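Long-range contacts in nitrite oxidoreductase subunit A (Kuenenia stuttgartiensis, PDB 7B04), which is a large subunit of the molybdopterin oxidoreductase family that holds an iron/sulfur cluster, a molybdenum atom and two copies of the pterin guanylate ligand MD1: residues B[381-386]-B[479-484]; B[716-721]-B[796-801]; B[914-919]-B[1015-1020]. All coordinates share one frame; numbering follows the deposited sequence.

Interaction 1: B[381-386]-B[479-484]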
loop_
_atom_site.group_PDB
_atom_site.type_symbol
_atom_site.label_atom_id
_atom_site.label_comp_id
_atom_site.label_asym_id
_atom_site.label_seq_id
_atom_site.Cartn_x
_atom_site.Cartn_y
_atom_site.Cartn_z
ATOM N N THR B 381 -1.965 13.620 38.650
ATOM C CA THR B 381 -3.278 13.799 38.046
ATOM C C THR B 381 -4.018 14.938 38.734
ATOM O O THR B 381 -3.786 15.225 39.912
ATOM C CB THR B 381 -4.095 12.497 38.104
ATOM O OG1 THR B 381 -3.252 11.395 37.741
ATOM C CG2 THR B 381 -5.247 12.552 37.119
ATOM N N ASP B 382 -4.933 15.570 37.994
ATOM C CA ASP B 382 -5.707 16.681 38.531
ATOM C C ASP B 382 -6.923 16.246 39.346
ATOM O O ASP B 382 -7.610 17.116 39.892
ATOM C CB ASP B 382 -6.123 17.644 37.409
ATOM C CG ASP B 382 -7.199 17.084 36.498
ATOM O OD1 ASP B 382 -7.471 15.866 36.539
ATOM O OD2 ASP B 382 -7.778 17.882 35.729
ATOM N N PHE B 383 -7.226 14.947 39.418
ATOM C CA PHE B 383 -8.416 14.511 40.149
ATOM C C PHE B 383 -8.433 14.979 41.601
ATOM O O PHE B 383 -9.504 15.412 42.063
ATOM C CB PHE B 383 -8.549 12.982 40.108
ATOM C CG PHE B 383 -9.173 12.447 38.853
ATOM C CD1 PHE B 383 -10.512 12.662 38.574
ATOM C CD2 PHE B 383 -8.426 11.693 37.969
ATOM C CE1 PHE B 383 -11.083 12.153 37.421
ATOM C CE2 PHE B 383 -8.986 11.184 36.817
ATOM C CZ PHE B 383 -10.317 11.413 36.543
ATOM N N PRO B 384 -7.333 14.929 42.367
ATOM C CA PRO B 384 -7.397 15.426 43.750
ATOM C C PRO B 384 -7.643 16.921 43.848
ATOM O O PRO B 384 -8.121 17.381 44.892
ATOM C CB PRO B 384 -6.024 15.048 44.325
ATOM C CG PRO B 384 -5.140 14.919 43.137
ATOM C CD PRO B 384 -6.015 14.332 42.077
ATOM N N LEU B 385 -7.310 17.693 42.816
ATOM C CA LEU B 385 -7.481 19.139 42.871
ATOM C C LEU B 385 -8.964 19.498 42.995
ATOM O O LEU B 385 -9.817 18.890 42.350
ATOM C CB LEU B 385 -6.859 19.781 41.623
ATOM C CG LEU B 385 -5.344 20.024 41.682
ATOM C CD1 LEU B 385 -4.546 18.727 41.569
ATOM C CD2 LEU B 385 -4.917 21.010 40.608
ATOM N N LEU B 386 -9.254 20.447 43.889
ATOM C CA LEU B 386 -10.625 20.905 44.243
ATOM C C LEU B 386 -11.169 21.917 43.229
ATOM O O LEU B 386 -10.404 22.786 42.810
ATOM C CB LEU B 386 -10.566 21.501 45.650
ATOM C CG LEU B 386 -10.408 20.490 46.784
ATOM C CD1 LEU B 386 -11.015 21.002 48.069
ATOM C CD2 LEU B 386 -11.058 19.180 46.425
ATOM N N MET B 479 -15.483 20.776 45.831
ATOM C CA MET B 479 -15.432 19.320 45.873
ATOM C C MET B 479 -14.391 18.815 44.883
ATOM O O MET B 479 -13.965 19.537 43.977
ATOM C CB MET B 479 -16.795 18.688 45.582
ATOM C CG MET B 479 -17.429 19.185 44.315
ATOM S SD MET B 479 -19.082 18.525 44.085
ATOM C CE MET B 479 -19.697 19.713 42.908
ATOM N N THR B 480 -14.006 17.553 45.050
ATOM C CA THR B 480 -12.963 16.976 44.214
ATOM C C THR B 480 -13.463 16.751 42.792
ATOM O O THR B 480 -14.644 16.475 42.559
ATOM C CB THR B 480 -12.464 15.655 44.801
ATOM O OG1 THR B 480 -13.479 14.654 44.682
ATOM C CG2 THR B 480 -12.099 15.811 46.269
ATOM N N LEU B 481 -12.542 16.888 41.832
ATOM C CA LEU B 481 -12.866 16.565 40.445
ATOM C C LEU B 481 -13.394 15.145 40.326
ATOM O O LEU B 481 -14.302 14.874 39.531
ATOM C CB LEU B 481 -11.639 16.752 39.551
ATOM C CG LEU B 481 -11.868 16.394 38.080
ATOM C CD1 LEU B 481 -12.947 17.277 37.460
ATOM C CD2 LEU B 481 -10.571 16.475 37.287
ATOM N N LEU B 482 -12.845 14.224 41.121
ATOM C CA LEU B 482 -13.342 12.854 41.112
ATOM C C LEU B 482 -14.782 12.794 41.605
ATOM O O LEU B 482 -15.611 12.072 41.035
ATOM C CB LEU B 482 -12.437 11.970 41.969
ATOM C CG LEU B 482 -12.384 10.481 41.630
ATOM C CD1 LEU B 482 -11.022 9.911 41.987
ATOM C CD2 LEU B 482 -13.481 9.727 42.355
ATOM N N GLU B 483 -15.101 13.540 42.667
ATOM C CA GLU B 483 -16.495 13.658 43.081
ATOM C C GLU B 483 -17.346 14.245 41.962
ATOM O O GLU B 483 -18.442 13.746 41.685
ATOM C CB GLU B 483 -16.614 14.497 44.353
ATOM C CG GLU B 483 -16.307 13.727 45.633
ATOM C CD GLU B 483 -17.356 12.681 45.965
ATOM O OE1 GLU B 483 -18.541 12.891 45.634
ATOM O OE2 GLU B 483 -16.991 11.641 46.557
ATOM N N MET B 484 -16.845 15.321 41.370
ATOM C CA MET B 484 -17.561 15.956 40.247
ATOM C C MET B 484 -17.623 14.921 39.126
ATOM O O MET B 484 -18.667 14.794 38.498
ATOM C CB MET B 484 -16.854 17.224 39.775
ATOM C CG MET B 484 -16.898 18.352 40.777
ATOM S SD MET B 484 -16.716 19.991 40.064
ATOM C CE MET B 484 -18.370 20.633 40.230
#
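Leu386 pairs with Thr480 in an antiparallel, non-hydrogen-bonded bridge, their CA atoms 4.6 Å apart and their side chains diverging, at the point where strand 475-480 gives way to helix 481-488. The chain arrives at this bridge from a type I beta turn, Asp382 to Leu385, closed by the bond from Leu385 N to Asp382 O. Two carbonyl groups of this region face the start of the helix. Leu385 O accepts a weak bond from Leu481 N at 3.4 Å, with 156° at the hydrogen, and Phe383 O stands at the same 3.4 Å from Leu481 N. Thr480 is the N-cap of the helix: its OG1 lies between the backbone N and the carbonyl carbon (chi1 70°), where it accepts from Glu483 N at 2.8 Å and also bonds to Leu462 O. Its other branch, CG2, meets Leu386 CD2 at 3.5 Å. The bridge belongs to a small antiparallel sheet in which 475-480 is the middle strand, between 386-388 and 465-469, and Leu386 also packs on Phe466 of the last of these. Leu481 directs its side chain at the turn, CG anti to the backbone N (chi1 178°). That CG approaches Phe383 CD1 obliquely at 4.0 Å, while the CD2 branch rests against the carboxylate of Asp382, nearer OD1 than OD2. The polar tip of Asp382 has its partners elsewhere: OD2 accepts from Ala830 N and forms a long, weak ion pair with Arg394. The Phe383 ring brings one corner to the helix start, with Leu482 N in its plane at the edge, 3.8 Å from CD1, and Leu482 CB 4.0 Å from the same CD1. Leu544 and Leu548 of helix 544-548 also pack against this ring.

Interaction 2: B[716-721]-B[796-801]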
loop_
_atom_site.group_PDB
_atom_site.type_symbol
_atom_site.label_atom_id
_atom_site.label_comp_id
_atom_site.label_asym_id
_atom_site.label_seq_id
_atom_site.Cartn_x
_atom_site.Cartn_y
_atom_site.Cartn_z
ATOM N N PHE B 716 15.709 6.784 14.583
ATOM C CA PHE B 716 16.782 6.934 13.577
ATOM C C PHE B 716 16.800 8.264 12.858
ATOM O O PHE B 716 15.791 8.876 12.619
ATOM C CB PHE B 716 16.631 5.883 12.490
ATOM C CG PHE B 716 16.244 4.547 13.034
ATOM C CD1 PHE B 716 16.713 4.140 14.255
ATOM C CD2 PHE B 716 15.391 3.724 12.339
ATOM C CE1 PHE B 716 16.350 2.917 14.770
ATOM C CE2 PHE B 716 15.024 2.502 12.851
ATOM C CZ PHE B 716 15.516 2.102 14.060
ATOM N N ILE B 717 18.012 8.590 12.452
ATOM C CA ILE B 717 18.385 9.736 11.633
ATOM C C ILE B 717 18.900 9.201 10.305
ATOM O O ILE B 717 19.725 8.281 10.281
ATOM C CB ILE B 717 19.456 10.603 12.315
ATOM C CG1 ILE B 717 18.919 11.212 13.609
ATOM C CG2 ILE B 717 19.945 11.689 11.371
ATOM C CD1 ILE B 717 20.000 11.857 14.441
ATOM N N GLN B 718 18.414 9.765 9.203
ATOM C CA GLN B 718 18.855 9.379 7.869
ATOM C C GLN B 718 19.281 10.637 7.126
ATOM O O GLN B 718 18.487 11.575 6.985
ATOM C CB GLN B 718 17.753 8.631 7.100
ATOM C CG GLN B 718 16.890 7.698 7.952
ATOM C CD GLN B 718 17.289 6.233 7.855
ATOM O OE1 GLN B 718 18.263 5.878 7.190
ATOM N NE2 GLN B 718 16.518 5.371 8.512
ATOM N N ILE B 719 20.525 10.648 6.643
ATOM C CA ILE B 719 21.056 11.713 5.794
ATOM C C ILE B 719 21.478 11.074 4.479
ATOM O O ILE B 719 22.174 10.050 4.478
ATOM C CB ILE B 719 22.251 12.448 6.430
ATOM C CG1 ILE B 719 21.942 12.875 7.867
ATOM C CG2 ILE B 719 22.596 13.679 5.611
ATOM C CD1 ILE B 719 22.975 13.831 8.460
ATOM N N TRP B 720 21.022 11.646 3.365
ATOM C CA TRP B 720 21.292 11.050 2.065
ATOM C C TRP B 720 21.394 12.137 0.996
ATOM O O TRP B 720 21.008 13.295 1.200
ATOM C CB TRP B 720 20.226 10.023 1.707
ATOM C CG TRP B 720 18.956 10.597 1.208
ATOM C CD1 TRP B 720 18.535 10.636 -0.086
ATOM C CD2 TRP B 720 17.925 11.215 1.989
ATOM N NE1 TRP B 720 17.299 11.228 -0.160
ATOM C CE2 TRP B 720 16.905 11.597 1.100
ATOM C CE3 TRP B 720 17.767 11.481 3.350
ATOM C CZ2 TRP B 720 15.742 12.228 1.524
ATOM C CZ3 TRP B 720 16.610 12.111 3.769
ATOM C CH2 TRP B 720 15.613 12.477 2.860
ATOM N N GLY B 721 22.008 11.764 -0.117
ATOM C CA GLY B 721 22.141 12.612 -1.290
ATOM C C GLY B 721 23.380 12.310 -2.111
ATOM O O GLY B 721 24.356 11.737 -1.631
ATOM N N PRO B 796 26.367 3.865 6.750
ATOM C CA PRO B 796 26.951 5.108 6.221
ATOM C C PRO B 796 25.948 6.226 5.973
ATOM O O PRO B 796 26.252 7.171 5.244
ATOM C CB PRO B 796 27.601 4.656 4.906
ATOM C CG PRO B 796 27.876 3.217 5.101
ATOM C CD PRO B 796 26.737 2.701 5.925
ATOM N N GLY B 797 24.742 6.117 6.514
ATOM C CA GLY B 797 23.797 7.207 6.386
ATOM C C GLY B 797 22.919 7.405 7.604
ATOM O O GLY B 797 21.997 8.228 7.572
ATOM N N VAL B 798 23.192 6.680 8.690
ATOM C CA VAL B 798 22.262 6.616 9.809
ATOM C C VAL B 798 22.961 6.851 11.141
ATOM O O VAL B 798 24.115 6.463 11.349
ATOM C CB VAL B 798 21.526 5.253 9.837
ATOM C CG1 VAL B 798 20.421 5.245 10.889
ATOM C CG2 VAL B 798 20.965 4.913 8.467
ATOM N N ALA B 799 22.236 7.510 12.041
ATOM C CA ALA B 799 22.577 7.632 13.450
ATOM C C ALA B 799 21.263 7.631 14.220
ATOM O O ALA B 799 20.182 7.574 13.627
ATOM C CB ALA B 799 23.405 8.888 13.731
ATOM N N MET B 800 21.347 7.691 15.544
ATOM C CA MET B 800 20.157 7.741 16.380
ATOM C C MET B 800 20.153 9.024 17.194
ATOM O O MET B 800 21.107 9.306 17.925
ATOM C CB MET B 800 20.080 6.524 17.310
ATOM C CG MET B 800 19.885 5.194 16.591
ATOM S SD MET B 800 19.278 3.884 17.676
ATOM C CE MET B 800 20.688 3.653 18.751
ATOM N N LEU B 801 19.077 9.794 17.068
ATOM C CA LEU B 801 18.928 11.011 17.852
ATOM C C LEU B 801 18.778 10.672 19.338
ATOM O O LEU B 801 18.356 9.570 19.714
ATOM C CB LEU B 801 17.760 11.848 17.314
ATOM C CG LEU B 801 16.486 11.095 16.937
ATOM C CD1 LEU B 801 15.864 10.623 18.184
ATOM C CD2 LEU B 801 15.486 11.946 16.171
#
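Ile717 stands beside Ala799 in an antiparallel hydrogen-bonded pair, and its side chain can be traced to Leu801, just past the neighbouring strand. CB lies 3.4 Å from Ala799 O. CG1, anti to the carbonyl carbon (chi1 -64°), moves on to Leu801 N at 3.7 Å, and CD1, with chi2 extended at 169°, ends against Leu801 CB at 3.6 Å, the two side chains crossing obliquely. The pair is clasped by two backbone bonds, Ile717 N to Ala799 O at 2.7 Å and Ala799 N to Ile717 O at 3.2 Å; a third, from Ile719 N to Gly797 O at 3.0 Å, extends the pairing. CA-H groups of Phe716, Val798 and Gln718 also point at carbonyl oxygens across the pair, to Ala799 O, Ile717 O and Gly797 O in turn. Strands 716-720 and 798-800 are the middle and one outer strand of a three-stranded antiparallel sheet, with 707-709 on the other side of 716-720. Ile717 and Ala799 share one face, and Ala799 packs there on Ile788 of helix 785-788. Phe716, Gln718, Val798 and Met800 occupy the other face. Phe716 and Met800 lie side by side, pointing the same way: Met800 CG meets ring atom CD1 of Phe716 at 4.1 Å, and Met800 SD lies at the ring edge, 5.4 Å from its centroid, a Met-aromatic contact. Tyr98 and Trp110 add edge-to-face contacts with the Phe716 ring. Gln718 runs alongside Val798, its OE1 against Val798 CG2 and weakly bonded to Arg76 NE. Gln718 lies in the neighbourhood of the iron/sulfur cluster, and Arg76 NH2 also bonds to Ile719 O.

Interaction 3: B[914-919]-B[1015-1020]. With MD1 (phosphoric acid 4-(2-amino-4-oxo-3,4,5,6,-tetrahydro-pteridin-6-yl)-2-hydroxy-3,4-dimercapto-but-3-en-yl ester guanylate ester), chain C.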
loop_
_atom_site.group_PDB
_atom_site.type_symbol
_atom_site.label_atom_id
_atom_site.label_comp_id
_atom_site.label_asym_id
_atom_site.label_seq_id
_atom_site.Cartn_x
_atom_site.Cartn_y
_atom_site.Cartn_z
ATOM N N VAL B 914 -16.496 7.343 5.563
ATOM C CA VAL B 914 -15.140 7.439 6.073
ATOM C C VAL B 914 -14.188 7.462 4.889
ATOM O O VAL B 914 -14.435 6.831 3.855
ATOM C CB VAL B 914 -14.829 6.262 7.016
ATOM C CG1 VAL B 914 -15.630 6.370 8.297
ATOM C CG2 VAL B 914 -15.133 4.953 6.316
ATOM N N THR B 915 -13.108 8.231 5.010
ATOM C CA THR B 915 -12.065 8.244 3.991
ATOM C C THR B 915 -10.751 7.927 4.691
ATOM O O THR B 915 -9.929 8.822 4.940
ATOM C CB THR B 915 -12.009 9.573 3.233
ATOM O OG1 THR B 915 -11.715 10.647 4.134
ATOM C CG2 THR B 915 -13.332 9.838 2.530
ATOM N N PRO B 916 -10.503 6.659 4.992
ATOM C CA PRO B 916 -9.262 6.275 5.662
ATOM C C PRO B 916 -8.128 6.268 4.647
ATOM O O PRO B 916 -8.317 6.539 3.463
ATOM C CB PRO B 916 -9.564 4.862 6.185
ATOM C CG PRO B 916 -11.058 4.718 6.111
ATOM C CD PRO B 916 -11.436 5.528 4.913
ATOM N N LYS B 917 -6.937 5.967 5.130
ATOM C CA LYS B 917 -5.788 5.846 4.253
ATOM C C LYS B 917 -5.496 4.383 3.954
ATOM O O LYS B 917 -5.843 3.482 4.720
ATOM C CB LYS B 917 -4.589 6.573 4.851
ATOM C CG LYS B 917 -4.907 8.053 4.920
ATOM C CD LYS B 917 -3.734 8.927 5.244
ATOM C CE LYS B 917 -4.216 10.354 5.390
ATOM N NZ LYS B 917 -4.944 10.549 6.676
ATOM N N SER B 918 -4.836 4.160 2.826
ATOM C CA SER B 918 -4.699 2.835 2.248
ATOM C C SER B 918 -3.263 2.344 2.316
ATOM O O SER B 918 -2.311 3.119 2.444
ATOM C CB SER B 918 -5.168 2.828 0.790
ATOM O OG SER B 918 -4.936 1.566 0.190
ATOM N N ARG B 919 -3.133 1.022 2.240
ATOM C CA ARG B 919 -1.826 0.397 2.137
ATOM C C ARG B 919 -1.184 0.611 0.774
ATOM O O ARG B 919 0.036 0.480 0.652
ATOM C CB ARG B 919 -1.967 -1.101 2.408
ATOM C CG ARG B 919 -3.031 -1.776 1.571
ATOM C CD ARG B 919 -2.924 -3.284 1.652
ATOM N NE ARG B 919 -3.000 -3.774 3.025
ATOM C CZ ARG B 919 -4.125 -4.157 3.619
ATOM N NH1 ARG B 919 -5.275 -4.106 2.962
ATOM N NH2 ARG B 919 -4.100 -4.594 4.870
ATOM N N CYS B 1015 -22.541 2.799 6.884
ATOM C CA CYS B 1015 -21.166 3.269 6.792
ATOM C C CYS B 1015 -20.563 2.845 5.466
ATOM O O CYS B 1015 -20.598 1.663 5.108
ATOM C CB CYS B 1015 -20.313 2.738 7.950
ATOM S SG CYS B 1015 -18.607 3.339 7.947
ATOM N N THR B 1016 -20.007 3.817 4.754
ATOM C CA THR B 1016 -19.367 3.614 3.467
ATOM C C THR B 1016 -17.928 4.097 3.559
ATOM O O THR B 1016 -17.595 4.958 4.376
ATOM C CB THR B 1016 -20.106 4.363 2.352
ATOM O OG1 THR B 1016 -20.023 5.773 2.592
ATOM C CG2 THR B 1016 -21.571 3.951 2.316
ATOM N N MET B 1017 -17.074 3.552 2.696
ATOM C CA MET B 1017 -15.645 3.802 2.803
ATOM C C MET B 1017 -15.052 4.070 1.431
ATOM O O MET B 1017 -15.313 3.333 0.477
ATOM C CB MET B 1017 -14.923 2.612 3.451
ATOM C CG MET B 1017 -13.493 2.907 3.873
ATOM S SD MET B 1017 -12.268 2.737 2.556
ATOM C CE MET B 1017 -12.014 0.966 2.551
ATOM N N MET B 1018 -14.241 5.120 1.349
ATOM C CA MET B 1018 -13.396 5.390 0.198
ATOM C C MET B 1018 -11.995 5.667 0.710
ATOM O O MET B 1018 -11.824 6.448 1.648
ATOM C CB MET B 1018 -13.904 6.592 -0.612
ATOM C CG MET B 1018 -15.304 6.438 -1.178
ATOM S SD MET B 1018 -15.764 7.812 -2.253
ATOM C CE MET B 1018 -15.982 9.127 -1.058
ATOM N N LYS B 1019 -10.994 5.038 0.105
ATOM C CA LYS B 1019 -9.631 5.302 0.536
ATOM C C LYS B 1019 -9.251 6.715 0.107
ATOM O O LYS B 1019 -9.751 7.242 -0.890
ATOM C CB LYS B 1019 -8.670 4.255 -0.022
ATOM C CG LYS B 1019 -8.805 2.897 0.664
ATOM C CD LYS B 1019 -8.496 3.006 2.153
ATOM C CE LYS B 1019 -8.511 1.647 2.832
ATOM N NZ LYS B 1019 -8.328 1.739 4.309
ATOM N N HIS B 1020 -8.363 7.332 0.872
ATOM C CA HIS B 1020 -8.067 8.747 0.697
ATOM C C HIS B 1020 -7.041 8.942 -0.408
ATOM O O HIS B 1020 -6.148 8.110 -0.585
ATOM C CB HIS B 1020 -7.541 9.350 2.003
ATOM C CG HIS B 1020 -6.996 10.735 1.840
ATOM N ND1 HIS B 1020 -7.744 11.760 1.301
ATOM C CD2 HIS B 1020 -5.790 11.270 2.144
ATOM C CE1 HIS B 1020 -7.018 12.862 1.266
ATOM N NE2 HIS B 1020 -5.830 12.595 1.778
HETATM P PB MD1 C . 0.143 15.543 1.273
HETATM O O3B MD1 C . 0.305 14.076 0.547
HETATM O O1B MD1 C . -0.413 16.509 0.256
HETATM O O2B MD1 C . 1.502 16.022 1.724
HETATM O O3A MD1 C . -0.857 15.496 2.588
HETATM C C10 MD1 C . -1.135 14.305 3.266
HETATM C C11 MD1 C . -2.623 14.312 3.724
HETATM O O11 MD1 C . -3.506 13.507 2.650
HETATM C C12 MD1 C . -2.750 13.830 4.961
HETATM S S12 MD1 C . -1.286 13.138 5.785
HETATM C C13 MD1 C . -4.057 13.807 5.806
HETATM S S13 MD1 C . -3.850 13.065 7.452
HETATM C C14 MD1 C . -5.395 14.269 5.466
HETATM N N15 MD1 C . -6.261 12.934 5.282
HETATM C C16 MD1 C . -7.496 13.080 4.618
HETATM C C15 MD1 C . -8.467 11.953 4.653
HETATM O O14 MD1 C . -8.194 10.963 5.245
HETATM N N17 MD1 C . -9.773 12.072 3.953
HETATM C C17 MD1 C . -10.122 13.360 3.178
HETATM N N16 MD1 C . -11.399 13.475 2.499
HETATM N N18 MD1 C . -9.148 14.512 3.136
HETATM C C20 MD1 C . -7.879 14.421 3.810
HETATM N N8 MD1 C . -7.007 15.518 3.732
HETATM C C7 MD1 C . -5.573 15.331 4.414
HETATM P PA MD1 C . 1.373 13.784 -0.678
HETATM O O1A MD1 C . 1.778 12.331 -0.686
HETATM O O2A MD1 C . 0.684 14.123 -1.967
HETATM O "O5'" MD1 C . 2.716 14.733 -0.626
HETATM C "C5'" MD1 C . 3.755 14.373 -1.495
HETATM C "C4'" MD1 C . 3.715 15.242 -2.799
HETATM O "O4'" MD1 C . 5.125 15.839 -3.069
HETATM C "C1'" MD1 C . 5.730 14.966 -4.211
HETATM N N9 MD1 C . 7.110 14.521 -3.873
HETATM C C4 MD1 C . 8.070 15.428 -3.794
HETATM N N3 MD1 C . 8.044 16.901 -3.983
HETATM C C2 MD1 C . 9.274 17.666 -3.830
HETATM N N2 MD1 C . 9.241 19.099 -4.015
HETATM N N1 MD1 C . 10.515 17.014 -3.497
HETATM C C6 MD1 C . 10.531 15.597 -3.317
HETATM O O6 MD1 C . 11.548 15.055 -3.044
HETATM C C5 MD1 C . 9.233 14.794 -3.479
HETATM N N7 MD1 C . 8.965 13.497 -3.371
HETATM C C8 MD1 C . 7.648 13.315 -3.614
HETATM C "C2'" MD1 C . 4.945 13.973 -4.344
HETATM O "O2'" MD1 C . 4.872 13.573 -5.744
HETATM C "C3'" MD1 C . 3.468 14.512 -3.820
HETATM O "O3'" MD1 C . 2.844 15.297 -4.877
#
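Lys1019 NZ has two partners: it donates to Lys917 O at 3.1 Å, standing 55° out of that carbonyl plane, and forms a salt bridge with Glu311. The bend of the chain at chi2 (-61°) places CD beside Ser918, 3.6 Å from its CB. Backbone bonds join the segments more regularly. Val914 N donates to Thr1016 O at 2.9 Å and Met1018 N to Val914 O at 3.0 Å, a parallel pairing centred on Val914 and Met1017; further along, His1020 N donates to Pro916 O at 2.7 Å. Met1017 CG touches both Val914 CG2 and Pro916 CD, 3.5 Å from the latter, with the Val914 and Met1017 side chains crossing at about a right angle. His1020 points toward the 914-919 loop, CG anti to the backbone N (chi1 170°), and lays one face of its ring against the pterin of MD1, whose C16 is 3.3 Å above the ring centre. At the ring edge His1020 NE2 donates in plane to MD1 O11 at 2.6 Å. Thr915 OG1 accepts from pterin N17, at a separation too short to be trusted in detail, and weakly from N16. Lys917 runs beside His1020, and its side chain comes near the molybdenum atom, while its backbone N bonds weakly to the second MD1. Arg919 instead reaches Glu146 and Asp147 of subunit B. The loop after strand 911-914 and the residues following the 1015-1018 pairing build part of a molybdopterin site, with Thr915 and His1020 on one MD1, Val914, Pro916 and Ser918 at the other, and Lys917 at both.

Followed from the N terminus, the chain closes three separate loops in series, with no nesting or crossing. Interaction 1 comes first: the 92 residues between its segments leave from the turn before strand 386-388 and return at the head of helix 481-488, far out on the molecule, its centre about 33 Å from the centre of the chain. Interaction 2 then closes an excursion of 74 residues, half of it helix and without strand, joining two strands of a small sheet near the iron/sulfur cluster. Interaction 3 closes the last, 95-residue loop and ties strands 911-914 and 1015-1018 at the two MD1 pockets. The contacts do not touch: interactions 2 and 3 come closest, about 19 Å between nearest atoms.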